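PDB 4IV6: acyl-CoA dehydrogenase FadE3 from Mycobacterium smegmatis, which belongs to the acyl-CoA dehydrogenase family of flavoproteins and binds dihydroflavine-adenine dinucleotide in a pocket shared between subunits. Local coordinates for residues A88-L99 with M115-M124; E243-T254 with L302-D310. All blocks are in the same frame, centred on the assembly; numbering follows the deposited sequence.

Interaction 1 (A88-L99 with M115-M124); sequences AMGGHTVVSKLL and MATGELRATM. With FDA (dihydroflavine-adenine dinucleotide), chain D.
Met-115, in the last turn of helix 105-116, pushes its side chain between His-92, Ser-96, Leu-99 and Val-95 as a knob into a hole of helix 83-102. With CG anti to the carbonyl carbon (chi1 -74°) and the chain bent at chi3, the terminal CE comes back over one face of the His-92 imidazole, a CH-pi contact 4.1 Å from CE to the ring centroid. That methyl also meets Ser-96, while SD lies against CD1 of Leu-99. The carbonyl O of Met-115 takes a weak, bent hydrogen bond from His-92 NE2; the same nitrogen is bonded to the carbonyl of Phe-53. Gly-118 then turns the chain with positive phi, and Leu-120 brings its O to the imidazole edge, 3.3 Å from His-92 CE1. Arg-121, its chain bent at chi3, brings its end to the helix, where NH2 donates to Ala-88 O at 3.2 Å, the acceptor tilted out of the guanidinium plane. A water accepts from Arg-121 NE and donates to the carbonyls of Ala-88 and Ala-122. Here the all-helical N-terminal domain of the acyl-CoA dehydrogenase fold passes into the middle beta domain: the short strand segment 122-124 runs across the helix segment 88-99 at 89° and pairs with strand 166-172. Ala-122 N donates to His-92 ND1 at 3.1 Å, in the ring plane, so with the Phe-53 carbonyl at NE2 the imidazole is held at both nitrogens, which should fix its rotation. Ala-122 CB packs on Val-95 CG1. Thr-123 turns its side chain away from the helix, its OG1 bonded to the carbonyl of Ser-159. Met-124, bent at chi2 and chi3, lays SD 3.6 Å from Val-95 CG2 and also against Val-94 and Leu-98. Met-124 O accepts from FDA N3 at 3.0 Å, nearly straight at 174°.

Interaction 2 (E243-T254 with L302-D310); sequences EVGRLQVAARAT and LLSAAEKFD
Leu-247 and Leu-302 each fill a hole in the opposing helix, and their side chains pass at a slant with CD2 of Leu-247 4.1 Å from CD1 of Leu-302. Leu-247 is the knob among Leu-302, Ala-305, Ala-306 and Phe-309. Its two methyls divide the work: CD2 reaches CB of Ala-305 at 3.8 Å, and CD1 goes to CB and CD2 of Phe-309. In return Leu-302 sits among Leu-247, Ala-250, Ala-251 and Thr-254. Its CG lies anti to the backbone N (chi1 173°), which carries the branch across to the other helix; CD1 then touches CB of Ala-250 at 3.8 Å, and CD2 bears on the backbone of Ala-251 and, at 3.6 Å, on Thr-254 OG1. That hydroxyl has its polar partner in Glu-76. At the other end the Phe-309 ring, also swung anti to its backbone N, meets Leu-247, Val-244 and Glu-243 obliquely. Val-244 offers CG2 to CE2 and CZ of the ring. Glu-243 runs out extended, its carboxylate turned 85° to the ring plane with OE1 4.0 Å from Phe-309 CE2, and its OE2 forms a salt bridge with Lys-240. These knobs-into-holes join helices 234-270 and 282-310, two neighbours in the helical bundle of the C-terminal domain; their segments 243-254 and 302-310 run roughly antiparallel, at 154°, with axes 10.6 Å apart. Leu-247 and Phe-309 also touch Met-68 of helix 68-81, while Ser-304 on the second helix is hydrogen-bonded to Tyr-296 of the third subunit. Between the two segments the contact is essentially apolar packing without hydrogen bonds, so their fit rests on the interlocked leucines, the small alanines that accept them and the phenylalanine ring, with the polar groups at its ends satisfied by other residues.

Helix 83-102 is the piece that brings the two contacts together, although their centres lie about 17 Å apart. One side of it carries interaction 1; another meets the 243-254 segment of interaction 2, where Val-94 CG2 sits 3.8 Å from Gly-245 CA and Gly-90 CA is 3.6 Å from Gln-248 NE2. Lys-97 reaches over both helices of interaction 2, with CG 3.9 Å from Val-244 CG2 and NZ 3.8 Å from Phe-309 CZ. The N-terminal and C-terminal domains thus pack directly on each other. Interaction 1 touches the flavin through Met-124, whereas in interaction 2 the Val-244 side chain stays about 13 Å from a bound dihydroflavine-adenine dinucleotide.

Interaction 1 (A88-L99 with M115-M124)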
loop_
_atom_site.group_PDB
_atom_site.type_symbol
_atom_site.label_atom_id
_atom_site.label_comp_id
_atom_site.label_asym_id
_atom_site.label_seq_id
_atom_site.Cartn_x
_atom_site.Cartn_y
_atom_site.Cartn_z
ATOM N N ALA B 88 -26.498 -15.839 4.252
ATOM C CA ALA B 88 -27.807 -16.493 4.236
ATOM C C ALA B 88 -28.942 -15.575 4.626
ATOM O O ALA B 88 -30.080 -15.781 4.176
ATOM C CB ALA B 88 -27.805 -17.700 5.166
ATOM N N MET B 89 -28.660 -14.579 5.464
ATOM C CA MET B 89 -29.714 -13.685 5.993
ATOM C C MET B 89 -29.642 -12.215 5.533
ATOM O O MET B 89 -30.532 -11.435 5.840
ATOM C CB MET B 89 -29.799 -13.798 7.533
ATOM C CG MET B 89 -28.488 -13.595 8.288
ATOM S SD MET B 89 -28.031 -11.857 8.510
ATOM C CE MET B 89 -29.376 -11.282 9.465
ATOM N N GLY B 90 -28.618 -11.849 4.778
ATOM C CA GLY B 90 -28.411 -10.457 4.357
ATOM C C GLY B 90 -29.484 -9.874 3.452
ATOM O O GLY B 90 -30.196 -8.923 3.828
ATOM N N GLY B 91 -29.621 -10.442 2.259
ATOM C CA GLY B 91 -30.719 -10.070 1.374
ATOM C C GLY B 91 -32.106 -10.165 1.995
ATOM O O GLY B 91 -32.970 -9.332 1.721
ATOM N N HIS B 92 -32.326 -11.169 2.844
ATOM C CA HIS B 92 -33.589 -11.324 3.549
ATOM C C HIS B 92 -33.856 -10.112 4.422
ATOM O O HIS B 92 -34.957 -9.578 4.448
ATOM C CB HIS B 92 -33.544 -12.599 4.386
ATOM C CG HIS B 92 -34.753 -12.850 5.215
ATOM N ND1 HIS B 92 -35.798 -13.649 4.792
ATOM C CD2 HIS B 92 -35.053 -12.478 6.481
ATOM C CE1 HIS B 92 -36.708 -13.722 5.748
ATOM N NE2 HIS B 92 -36.270 -13.028 6.790
ATOM N N THR B 93 -32.837 -9.654 5.128
ATOM C CA THR B 93 -32.965 -8.431 5.932
ATOM C C THR B 93 -33.288 -7.187 5.072
ATOM O O THR B 93 -34.143 -6.361 5.419
ATOM C CB THR B 93 -31.683 -8.166 6.741
ATOM O OG1 THR B 93 -31.267 -9.376 7.418
ATOM C CG2 THR B 93 -31.922 -7.074 7.746
ATOM N N VAL B 94 -32.600 -7.058 3.957
ATOM C CA VAL B 94 -32.834 -5.926 3.077
ATOM C C VAL B 94 -34.285 -5.956 2.587
ATOM O O VAL B 94 -34.950 -4.932 2.607
ATOM C CB VAL B 94 -31.827 -5.906 1.917
ATOM C CG1 VAL B 94 -32.164 -4.814 0.931
ATOM C CG2 VAL B 94 -30.408 -5.696 2.458
ATOM N N VAL B 95 -34.789 -7.133 2.193
ATOM C CA VAL B 95 -36.183 -7.222 1.733
ATOM C C VAL B 95 -37.139 -6.890 2.869
ATOM O O VAL B 95 -38.148 -6.197 2.642
ATOM C CB VAL B 95 -36.551 -8.604 1.144
ATOM C CG1 VAL B 95 -38.029 -8.666 0.785
ATOM C CG2 VAL B 95 -35.701 -8.904 -0.070
ATOM N N SER B 96 -36.844 -7.385 4.082
ATOM C CA SER B 96 -37.633 -7.050 5.253
ATOM C C SER B 96 -37.759 -5.534 5.367
ATOM O O SER B 96 -38.844 -4.998 5.557
ATOM C CB SER B 96 -37.043 -7.640 6.553
ATOM O OG SER B 96 -36.996 -9.057 6.552
ATOM N N LYS B 97 -36.648 -4.831 5.246
ATOM C CA LYS B 97 -36.669 -3.374 5.350
ATOM C C LYS B 97 -37.449 -2.696 4.229
ATOM O O LYS B 97 -38.183 -1.740 4.468
ATOM C CB LYS B 97 -35.230 -2.855 5.391
ATOM C CG LYS B 97 -35.087 -1.350 5.593
ATOM C CD LYS B 97 -35.350 -0.946 7.030
ATOM C CE LYS B 97 -35.044 0.527 7.240
ATOM N NZ LYS B 97 -35.427 0.966 8.613
ATOM N N LEU B 98 -37.261 -3.143 2.990
ATOM C CA LEU B 98 -38.016 -2.582 1.881
ATOM C C LEU B 98 -39.541 -2.711 2.077
ATOM O O LEU B 98 -40.294 -1.774 1.788
ATOM C CB LEU B 98 -37.625 -3.227 0.562
ATOM C CG LEU B 98 -36.208 -2.920 0.108
ATOM C CD1 LEU B 98 -35.933 -3.659 -1.190
ATOM C CD2 LEU B 98 -35.976 -1.426 -0.033
ATOM N N LEU B 99 -39.977 -3.869 2.559
ATOM C CA LEU B 99 -41.383 -4.087 2.874
ATOM C C LEU B 99 -41.863 -3.110 3.941
ATOM O O LEU B 99 -42.910 -2.490 3.793
ATOM C CB LEU B 99 -41.620 -5.525 3.347
ATOM C CG LEU B 99 -41.816 -6.594 2.267
ATOM C CD1 LEU B 99 -41.600 -7.991 2.840
ATOM C CD2 LEU B 99 -43.216 -6.491 1.682
ATOM N N MET B 115 -41.666 -14.315 7.310
ATOM C CA MET B 115 -40.253 -13.934 7.162
ATOM C C MET B 115 -39.532 -13.867 8.506
ATOM O O MET B 115 -38.398 -14.300 8.628
ATOM C CB MET B 115 -40.118 -12.616 6.415
ATOM C CG MET B 115 -40.388 -12.775 4.931
ATOM S SD MET B 115 -40.371 -11.224 4.025
ATOM C CE MET B 115 -38.641 -10.791 4.186
ATOM N N ALA B 116 -40.192 -13.334 9.520
ATOM C CA ALA B 116 -39.552 -13.162 10.831
ATOM C C ALA B 116 -39.116 -14.467 11.458
ATOM O O ALA B 116 -38.142 -14.487 12.193
ATOM C CB ALA B 116 -40.464 -12.397 11.764
ATOM N N THR B 117 -39.834 -15.552 11.168
ATOM C CA THR B 117 -39.503 -16.877 11.692
ATOM C C THR B 117 -38.561 -17.662 10.806
ATOM O O THR B 117 -38.071 -18.723 11.187
ATOM C CB THR B 117 -40.762 -17.744 11.844
ATOM O OG1 THR B 117 -41.381 -17.930 10.565
ATOM C CG2 THR B 117 -41.732 -17.089 12.804
ATOM N N GLY B 118 -38.303 -17.143 9.613
ATOM C CA GLY B 118 -37.558 -17.881 8.629
ATOM C C GLY B 118 -38.394 -18.892 7.859
ATOM O O GLY B 118 -37.858 -19.525 6.988
ATOM N N GLU B 119 -39.688 -19.036 8.163
ATOM C CA GLU B 119 -40.550 -19.984 7.445
ATOM C C GLU B 119 -40.576 -19.598 5.971
ATOM O O GLU B 119 -40.523 -20.463 5.114
ATOM C CB GLU B 119 -41.976 -19.988 7.997
ATOM C CG GLU B 119 -42.870 -21.032 7.334
ATOM C CD GLU B 119 -44.330 -20.944 7.757
ATOM O OE1 GLU B 119 -44.636 -20.572 8.915
ATOM O OE2 GLU B 119 -45.181 -21.260 6.904
ATOM N N LEU B 120 -40.649 -18.289 5.706
ATOM C CA LEU B 120 -40.422 -17.759 4.375
ATOM C C LEU B 120 -39.134 -16.955 4.353
ATOM O O LEU B 120 -38.959 -16.071 5.168
ATOM C CB LEU B 120 -41.577 -16.869 3.967
ATOM C CG LEU B 120 -41.405 -16.083 2.666
ATOM C CD1 LEU B 120 -41.313 -17.005 1.482
ATOM C CD2 LEU B 120 -42.586 -15.146 2.511
ATOM N N ARG B 121 -38.272 -17.235 3.389
ATOM C CA ARG B 121 -37.068 -16.467 3.155
ATOM C C ARG B 121 -37.138 -15.662 1.859
ATOM O O ARG B 121 -37.771 -16.085 0.871
ATOM C CB ARG B 121 -35.892 -17.414 3.107
ATOM C CG ARG B 121 -35.483 -17.868 4.502
ATOM C CD ARG B 121 -34.438 -18.939 4.441
ATOM N NE ARG B 121 -33.188 -18.437 3.927
ATOM C CZ ARG B 121 -32.169 -19.217 3.601
ATOM N NH1 ARG B 121 -32.254 -20.537 3.776
ATOM N NH2 ARG B 121 -31.056 -18.674 3.136
ATOM N N ALA B 122 -36.494 -14.496 1.869
ATOM C CA ALA B 122 -36.476 -13.608 0.724
ATOM C C ALA B 122 -35.060 -13.259 0.341
ATOM O O ALA B 122 -34.136 -13.262 1.172
ATOM C CB ALA B 122 -37.285 -12.341 1.002
ATOM N N THR B 123 -34.894 -12.915 -0.936
ATOM C CA THR B 123 -33.613 -12.429 -1.418
ATOM C C THR B 123 -33.818 -11.309 -2.437
ATOM O O THR B 123 -34.950 -11.089 -2.901
ATOM C CB THR B 123 -32.794 -13.567 -2.011
ATOM O OG1 THR B 123 -31.462 -13.113 -2.307
ATOM C CG2 THR B 123 -33.456 -14.095 -3.298
ATOM N N MET B 124 -32.735 -10.603 -2.764
ATOM C CA MET B 124 -32.767 -9.488 -3.732
ATOM C C MET B 124 -32.246 -9.928 -5.081
ATOM O O MET B 124 -31.139 -10.419 -5.148
ATOM C CB MET B 124 -31.826 -8.354 -3.322
ATOM C CG MET B 124 -32.140 -7.629 -2.040
ATOM S SD MET B 124 -33.681 -6.701 -2.123
ATOM C CE MET B 124 -33.415 -5.712 -3.573
HETATM P PA FDA D . -19.304 -5.266 -13.871
HETATM O O1A FDA D . -20.353 -4.213 -13.616
HETATM O O2A FDA D . -19.278 -6.017 -15.174
HETATM O O5B FDA D . -17.872 -4.595 -13.621
HETATM C C5B FDA D . -16.626 -5.245 -13.966
HETATM C C4B FDA D . -15.457 -4.356 -13.507
HETATM O O4B FDA D . -15.578 -3.019 -14.031
HETATM C C3B FDA D . -15.426 -4.179 -12.004
HETATM O O3B FDA D . -14.064 -3.947 -11.585
HETATM C C2B FDA D . -16.287 -2.949 -11.811
HETATM O O2B FDA D . -16.060 -2.252 -10.590
HETATM C C1B FDA D . -15.807 -2.107 -12.969
HETATM N N9A FDA D . -16.779 -1.058 -13.382
HETATM C C8A FDA D . -17.954 -1.278 -14.012
HETATM N N7A FDA D . -18.564 -0.107 -14.283
HETATM C C5A FDA D . -17.762 0.873 -13.804
HETATM C C6A FDA D . -17.796 2.325 -13.744
HETATM N N6A FDA D . -18.839 2.977 -14.263
HETATM N N1A FDA D . -16.783 3.005 -13.162
HETATM C C2A FDA D . -15.718 2.352 -12.669
HETATM N N3A FDA D . -15.611 1.005 -12.679
HETATM C C4A FDA D . -16.575 0.245 -13.238
HETATM N N1 FDA D . -26.443 -9.630 -7.005
HETATM C C2 FDA D . -27.734 -9.634 -6.682
HETATM O O2 FDA D . -28.518 -8.913 -7.327
HETATM N N3 FDA D . -28.217 -10.391 -5.681
HETATM C C4 FDA D . -27.472 -11.210 -4.939
HETATM O O4 FDA D . -27.984 -11.921 -4.032
HETATM C C4X FDA D . -26.022 -11.243 -5.215
HETATM N N5 FDA D . -25.163 -12.050 -4.558
HETATM C C5X FDA D . -23.968 -12.356 -5.123
HETATM C C6 FDA D . -23.236 -13.478 -4.717
HETATM C C7 FDA D . -21.990 -13.775 -5.269
HETATM C C7M FDA D . -21.231 -15.007 -4.846
HETATM C C8 FDA D . -21.439 -12.919 -6.244
HETATM C C8M FDA D . -20.095 -13.150 -6.895
HETATM C C9 FDA D . -22.168 -11.813 -6.652
HETATM C C9A FDA D . -23.435 -11.529 -6.117
HETATM N N10 FDA D . -24.156 -10.413 -6.589
HETATM C C10 FDA D . -25.547 -10.406 -6.338
HETATM C "C1'" FDA D . -23.721 -9.829 -7.863
HETATM C "C2'" FDA D . -22.843 -8.640 -7.538
HETATM O "O2'" FDA D . -23.598 -7.591 -6.932
HETATM C "C3'" FDA D . -22.179 -8.167 -8.832
HETATM O "O3'" FDA D . -21.129 -9.078 -9.140
HETATM C "C4'" FDA D . -21.604 -6.773 -8.738
HETATM O "O4'" FDA D . -22.721 -5.884 -8.903
HETATM C "C5'" FDA D . -20.608 -6.483 -9.876
HETATM O "O5'" FDA D . -21.216 -6.831 -11.100
HETATM P P FDA D . -20.464 -7.384 -12.380
HETATM O O1P FDA D . -21.543 -7.368 -13.444
HETATM O O2P FDA D . -19.796 -8.673 -12.045
HETATM O O3P FDA D . -19.328 -6.264 -12.620
HETATM O O HOH W 1 -32.674 -16.036 2.163
#

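Interaction 2 (E243-T254 with L302-D310)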
loop_
_atom_site.group_PDB
_atom_site.type_symbol
_atom_site.label_atom_id
_atom_site.label_comp_id
_atom_site.label_asym_id
_atom_site.label_seq_id
_atom_site.Cartn_x
_atom_site.Cartn_y
_atom_site.Cartn_z
ATOM N N GLU B 243 -28.552 1.094 2.383
ATOM C CA GLU B 243 -28.063 1.503 3.705
ATOM C C GLU B 243 -27.891 0.261 4.594
ATOM O O GLU B 243 -26.809 0.021 5.145
ATOM C CB GLU B 243 -29.034 2.492 4.328
ATOM C CG GLU B 243 -29.071 3.834 3.607
ATOM C CD GLU B 243 -30.067 4.828 4.197
ATOM O OE1 GLU B 243 -30.758 4.502 5.184
ATOM O OE2 GLU B 243 -30.148 5.965 3.665
ATOM N N VAL B 244 -28.950 -0.546 4.700
ATOM C CA VAL B 244 -28.902 -1.816 5.443
ATOM C C VAL B 244 -27.905 -2.773 4.794
ATOM O O VAL B 244 -27.076 -3.403 5.481
ATOM C CB VAL B 244 -30.294 -2.495 5.500
ATOM C CG1 VAL B 244 -30.207 -3.831 6.200
ATOM C CG2 VAL B 244 -31.290 -1.607 6.229
ATOM N N GLY B 245 -27.971 -2.885 3.472
ATOM C CA GLY B 245 -27.132 -3.839 2.766
ATOM C C GLY B 245 -25.637 -3.568 2.930
ATOM O O GLY B 245 -24.855 -4.470 3.196
ATOM N N ARG B 246 -25.237 -2.325 2.773
ATOM C CA ARG B 246 -23.843 -1.978 2.929
ATOM C C ARG B 246 -23.361 -2.199 4.385
ATOM O O ARG B 246 -22.260 -2.670 4.601
ATOM C CB ARG B 246 -23.621 -0.531 2.490
ATOM C CG ARG B 246 -23.682 -0.376 0.979
ATOM C CD ARG B 246 -23.810 1.075 0.571
ATOM N NE ARG B 246 -23.678 1.203 -0.886
ATOM C CZ ARG B 246 -24.171 2.200 -1.619
ATOM N NH1 ARG B 246 -24.854 3.173 -1.077
ATOM N NH2 ARG B 246 -23.996 2.202 -2.912
ATOM N N LEU B 247 -24.193 -1.855 5.368
ATOM C CA LEU B 247 -23.830 -2.090 6.781
ATOM C C LEU B 247 -23.671 -3.576 7.081
ATOM O O LEU B 247 -22.722 -3.972 7.768
ATOM C CB LEU B 247 -24.810 -1.436 7.744
ATOM C CG LEU B 247 -24.749 0.085 7.819
ATOM C CD1 LEU B 247 -25.928 0.637 8.613
ATOM C CD2 LEU B 247 -23.426 0.575 8.390
ATOM N N GLN B 248 -24.574 -4.406 6.563
ATOM C CA GLN B 248 -24.461 -5.841 6.781
ATOM C C GLN B 248 -23.244 -6.437 6.084
ATOM O O GLN B 248 -22.575 -7.293 6.641
ATOM C CB GLN B 248 -25.748 -6.605 6.459
ATOM C CG GLN B 248 -26.167 -6.586 5.002
ATOM C CD GLN B 248 -25.731 -7.835 4.214
ATOM O OE1 GLN B 248 -24.924 -8.650 4.711
ATOM N NE2 GLN B 248 -26.275 -7.986 2.965
ATOM N N VAL B 249 -22.924 -5.958 4.890
ATOM C CA VAL B 249 -21.725 -6.436 4.222
ATOM C C VAL B 249 -20.470 -5.996 4.967
ATOM O O VAL B 249 -19.537 -6.801 5.095
ATOM C CB VAL B 249 -21.672 -5.991 2.758
ATOM C CG1 VAL B 249 -20.330 -6.340 2.111
ATOM C CG2 VAL B 249 -22.808 -6.634 1.970
ATOM N N ALA B 250 -20.438 -4.748 5.450
ATOM C CA ALA B 250 -19.318 -4.286 6.274
ATOM C C ALA B 250 -19.121 -5.190 7.497
ATOM O O ALA B 250 -18.000 -5.535 7.849
ATOM C CB ALA B 250 -19.513 -2.848 6.698
ATOM N N ALA B 251 -20.216 -5.554 8.152
ATOM C CA ALA B 251 -20.187 -6.477 9.295
ATOM C C ALA B 251 -19.686 -7.865 8.923
ATOM O O ALA B 251 -18.979 -8.492 9.707
ATOM C CB ALA B 251 -21.574 -6.585 9.922
ATOM N N ARG B 252 -20.068 -8.376 7.746
ATOM C CA ARG B 252 -19.486 -9.614 7.293
ATOM C C ARG B 252 -17.986 -9.558 7.226
ATOM O O ARG B 252 -17.300 -10.525 7.564
ATOM C CB ARG B 252 -19.947 -9.987 5.896
ATOM C CG ARG B 252 -21.123 -10.850 5.854
ATOM C CD ARG B 252 -21.351 -11.362 4.442
ATOM N NE ARG B 252 -22.588 -10.826 3.973
ATOM C CZ ARG B 252 -23.006 -10.899 2.728
ATOM N NH1 ARG B 252 -24.167 -10.384 2.448
ATOM N NH2 ARG B 252 -22.281 -11.481 1.781
ATOM N N ALA B 253 -17.496 -8.432 6.724
ATOM C CA ALA B 253 -16.086 -8.231 6.511
ATOM C C ALA B 253 -15.360 -8.062 7.856
ATOM O O ALA B 253 -14.299 -8.638 8.058
ATOM C CB ALA B 253 -15.864 -7.046 5.565
ATOM N N THR B 254 -15.928 -7.321 8.808
ATOM C CA THR B 254 -15.272 -7.257 10.095
ATOM C C THR B 254 -15.301 -8.597 10.824
ATOM O O THR B 254 -14.404 -8.887 11.583
ATOM C CB THR B 254 -15.796 -6.156 11.020
ATOM O OG1 THR B 254 -17.199 -6.323 11.252
ATOM C CG2 THR B 254 -15.471 -4.802 10.441
ATOM N N LEU B 302 -17.665 1.126 11.488
ATOM C CA LEU B 302 -18.910 0.370 11.391
ATOM C C LEU B 302 -19.933 0.722 12.493
ATOM O O LEU B 302 -21.114 0.973 12.209
ATOM C CB LEU B 302 -18.608 -1.125 11.378
ATOM C CG LEU B 302 -19.812 -2.067 11.437
ATOM C CD1 LEU B 302 -20.696 -1.920 10.225
ATOM C CD2 LEU B 302 -19.333 -3.504 11.612
ATOM N N LEU B 303 -19.467 0.756 13.741
ATOM C CA LEU B 303 -20.351 1.008 14.860
ATOM C C LEU B 303 -20.817 2.466 14.805
ATOM O O LEU B 303 -21.987 2.739 15.069
ATOM C CB LEU B 303 -19.684 0.645 16.207
ATOM C CG LEU B 303 -19.465 -0.879 16.326
ATOM C CD1 LEU B 303 -18.580 -1.162 17.521
ATOM C CD2 LEU B 303 -20.767 -1.672 16.461
ATOM N N SER B 304 -19.926 3.385 14.412
ATOM C CA SER B 304 -20.335 4.791 14.219
ATOM C C SER B 304 -21.437 4.917 13.173
ATOM O O SER B 304 -22.484 5.570 13.400
ATOM C CB SER B 304 -19.130 5.671 13.832
ATOM O OG SER B 304 -19.585 6.938 13.392
ATOM N N ALA B 305 -21.236 4.279 12.025
ATOM C CA ALA B 305 -22.256 4.304 10.986
ATOM C C ALA B 305 -23.553 3.630 11.422
ATOM O O ALA B 305 -24.618 4.147 11.119
ATOM C CB ALA B 305 -21.740 3.726 9.681
ATOM N N ALA B 306 -23.488 2.520 12.172
ATOM C CA ALA B 306 -24.701 1.890 12.666
ATOM C C ALA B 306 -25.491 2.798 13.620
ATOM O O ALA B 306 -26.712 2.825 13.574
ATOM C CB ALA B 306 -24.388 0.583 13.349
ATOM N N GLU B 307 -24.795 3.503 14.511
ATOM C CA GLU B 307 -25.462 4.413 15.432
ATOM C C GLU B 307 -26.113 5.557 14.668
ATOM O O GLU B 307 -27.221 5.962 15.002
ATOM C CB GLU B 307 -24.481 5.014 16.441
ATOM C CG GLU B 307 -23.932 4.031 17.450
ATOM C CD GLU B 307 -24.930 3.627 18.540
ATOM O OE1 GLU B 307 -26.119 4.109 18.530
ATOM O OE2 GLU B 307 -24.495 2.813 19.406
ATOM N N LYS B 308 -25.438 6.101 13.654
ATOM C CA LYS B 308 -26.053 7.178 12.844
ATOM C C LYS B 308 -27.352 6.702 12.197
ATOM O O LYS B 308 -28.359 7.423 12.194
ATOM C CB LYS B 308 -25.136 7.687 11.742
ATOM C CG LYS B 308 -24.012 8.583 12.201
ATOM C CD LYS B 308 -23.131 8.943 11.015
ATOM C CE LYS B 308 -21.789 9.538 11.436
ATOM N NZ LYS B 308 -21.981 10.764 12.233
ATOM N N PHE B 309 -27.314 5.489 11.638
ATOM C CA PHE B 309 -28.501 4.881 11.037
ATOM C C PHE B 309 -29.619 4.941 12.060
ATOM O O PHE B 309 -30.706 5.380 11.754
ATOM C CB PHE B 309 -28.222 3.431 10.628
ATOM C CG PHE B 309 -29.417 2.705 10.056
ATOM C CD1 PHE B 309 -30.369 2.124 10.888
ATOM C CD2 PHE B 309 -29.573 2.577 8.684
ATOM C CE1 PHE B 309 -31.473 1.445 10.354
ATOM C CE2 PHE B 309 -30.663 1.902 8.159
ATOM C CZ PHE B 309 -31.615 1.345 8.994
ATOM N N ASP B 310 -29.315 4.486 13.268
ATOM C CA ASP B 310 -30.305 4.275 14.305
ATOM C C ASP B 310 -30.791 5.577 14.927
ATOM O O ASP B 310 -31.936 5.661 15.351
ATOM C CB ASP B 310 -29.719 3.385 15.402
ATOM C CG ASP B 310 -30.606 2.237 15.730
ATOM O OD1 ASP B 310 -31.049 1.522 14.784
ATOM O OD2 ASP B 310 -30.891 2.087 16.938
#